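PDB 6PCO: MarR-family transcriptional regulator from Bordetella bronchiseptica, which probably acts as a DNA-binding transcription factor that regulates biofilm formation, its DNA binding being controlled by 6-hydroxynicotinic acid. Local coordinates for residues L87-D92 and V102-I107. Residues are numbered along the deposited sequence; the frame is centred on the assembly and turned at random.
Sequences LCALRD and VKATAI
Ala89 on helix 81-93 faces Ala104 and Thr105 at the C-terminal end of helix 98-105, and the two backbones come nearest where CA of Ala89 lies 6.4 Å from CA of Ala104. The short spacing is consistent with the small side chains at this point, a methyl on each of the two alanines. Past Thr105 the chain leaves the helix: Ala106 takes a positive phi (63°), although its N still bonds to Val102 O. No hydrogen bond joins the two segments, and about 80 Å², both sides summed, is buried between them, which marks a small apolar contact of three side chains. The methyl of Ala89 points at the other helix and makes up that whole side of the contact. It meets Thr105 through the methyl, at 3.6 Å from CG2, and lies 4.2 Å from CB of Ala104. Both segments fall within the MarR-type helix-turn-helix region, in which helices 98-105 and 109-121 are consistent with the helix-turn-helix pair and strands 125-129 and 137-141 with the wing. In that reading, the contact sets the first helix of the pair against the preceding helix 81-93, whose Leu87 and Leu90 pack on Leu141 of the wing. With chi1 of Thr105 at 63°, CG2 lies opposite the carbonyl carbon and reaches Ala89, while the hydroxyl is turned back over the backbone. That hydroxyl hydrogen-bonds to Val101 O, one turn back in the helix, and accepts from Ile107 N, with 3.3 Å between Ile107 N and Thr105 OG1 and an N-H...O angle of 160°; the second of these bonds closes an ST turn at the end of the helix. The carbonyl O of Thr105 is hydrogen-bonded to NE2 of His57 of the second subunit, and Ala106 and Ile107 pack on Arg61 and Arg60 of that subunit, placing this helix end at the dimer interface.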
loop_
_atom_site.group_PDB
_atom_site.type_symbol
_atom_site.label_atom_id
_atom_site.label_comp_id
_atom_site.label_asym_id
_atom_site.label_seq_id
_atom_site.Cartn_x
_atom_site.Cartn_y
_atom_site.Cartn_z
ATOM N N LEU A 87 -15.072 -6.639 -3.883
ATOM C CA LEU A 87 -16.062 -7.681 -4.150
ATOM C C LEU A 87 -16.486 -8.342 -2.835
ATOM O O LEU A 87 -17.672 -8.529 -2.625
ATOM C CB LEU A 87 -15.500 -8.699 -5.149
ATOM C CG LEU A 87 -15.444 -8.228 -6.603
ATOM C CD1 LEU A 87 -14.505 -9.100 -7.399
ATOM C CD2 LEU A 87 -16.821 -8.226 -7.254
ATOM N N CYS A 88 -15.516 -8.659 -1.966
ATOM C CA CYS A 88 -15.779 -9.225 -0.630
ATOM C C CYS A 88 -16.642 -8.263 0.188
ATOM O O CYS A 88 -17.565 -8.685 0.875
ATOM C CB CYS A 88 -14.498 -9.562 0.119
ATOM S SG CYS A 88 -13.668 -11.013 -0.576
ATOM N N ALA A 89 -16.390 -6.960 0.074
ATOM C CA ALA A 89 -17.202 -6.011 0.834
ATOM C C ALA A 89 -18.667 -6.068 0.356
ATOM O O ALA A 89 -19.558 -5.931 1.172
ATOM C CB ALA A 89 -16.625 -4.614 0.764
ATOM N N LEU A 90 -18.913 -6.261 -0.949
ATOM C CA LEU A 90 -20.280 -6.268 -1.463
ATOM C C LEU A 90 -20.991 -7.560 -1.046
ATOM O O LEU A 90 -22.171 -7.545 -0.724
ATOM C CB LEU A 90 -20.265 -6.102 -2.983
ATOM C CG LEU A 90 -19.773 -4.742 -3.467
ATOM C CD1 LEU A 90 -19.791 -4.690 -4.977
ATOM C CD2 LEU A 90 -20.612 -3.605 -2.909
ATOM N N ARG A 91 -20.240 -8.662 -1.051
ATOM C CA ARG A 91 -20.681 -9.946 -0.536
ATOM C C ARG A 91 -21.145 -9.800 0.925
ATOM O O ARG A 91 -22.196 -10.263 1.260
ATOM C CB ARG A 91 -19.540 -10.962 -0.683
ATOM C CG ARG A 91 -19.822 -12.352 -0.126
ATOM C CD ARG A 91 -20.989 -12.976 -0.851
ATOM N NE ARG A 91 -21.156 -14.394 -0.577
ATOM C CZ ARG A 91 -22.299 -15.058 -0.738
ATOM N NH1 ARG A 91 -23.438 -14.400 -0.889
ATOM N NH2 ARG A 91 -22.293 -16.379 -0.761
ATOM N N ASP A 92 -20.341 -9.156 1.782
ATOM C CA ASP A 92 -20.611 -9.039 3.233
ATOM C C ASP A 92 -21.691 -7.980 3.537
ATOM O O ASP A 92 -22.405 -8.144 4.507
ATOM C CB ASP A 92 -19.327 -8.752 4.025
ATOM C CG ASP A 92 -18.281 -9.870 4.015
ATOM O OD1 ASP A 92 -18.582 -10.973 3.509
ATOM O OD2 ASP A 92 -17.155 -9.626 4.507
ATOM N N VAL A 102 -15.820 2.672 0.539
ATOM C CA VAL A 102 -14.643 3.314 1.121
ATOM C C VAL A 102 -14.590 3.022 2.632
ATOM O O VAL A 102 -13.538 2.697 3.151
ATOM C CB VAL A 102 -14.594 4.822 0.800
ATOM C CG1 VAL A 102 -13.479 5.521 1.559
ATOM C CG2 VAL A 102 -14.441 5.084 -0.698
ATOM N N LYS A 103 -15.735 3.065 3.312
ATOM C CA LYS A 103 -15.798 2.816 4.758
ATOM C C LYS A 103 -15.563 1.331 5.032
ATOM O O LYS A 103 -14.724 0.957 5.837
ATOM C CB LYS A 103 -17.141 3.269 5.345
ATOM N N ALA A 104 -16.315 0.479 4.343
ATOM C CA ALA A 104 -16.207 -0.944 4.571
ATOM C C ALA A 104 -14.768 -1.419 4.351
ATOM O O ALA A 104 -14.367 -2.351 5.001
ATOM C CB ALA A 104 -17.158 -1.680 3.673
ATOM N N THR A 105 -14.019 -0.790 3.435
ATOM C CA THR A 105 -12.731 -1.330 2.971
ATOM C C THR A 105 -11.530 -0.483 3.423
ATOM O O THR A 105 -10.423 -1.007 3.493
ATOM C CB THR A 105 -12.712 -1.477 1.443
ATOM O OG1 THR A 105 -12.846 -0.206 0.808
ATOM C CG2 THR A 105 -13.817 -2.375 0.935
ATOM N N ALA A 106 -11.737 0.816 3.692
ATOM C CA ALA A 106 -10.649 1.792 3.984
ATOM C C ALA A 106 -9.722 1.943 2.768
ATOM O O ALA A 106 -8.553 2.347 2.897
ATOM C CB ALA A 106 -9.866 1.387 5.218
ATOM N N ILE A 107 -10.249 1.626 1.581
ATOM C CA ILE A 107 -9.590 1.941 0.335
ATOM C C ILE A 107 -10.042 3.342 -0.083
ATOM O O ILE A 107 -11.225 3.683 0.081
ATOM C CB ILE A 107 -9.922 0.889 -0.732
ATOM C CG1 ILE A 107 -9.364 -0.480 -0.333
ATOM C CG2 ILE A 107 -9.443 1.344 -2.105
ATOM C CD1 ILE A 107 -9.712 -1.594 -1.284
#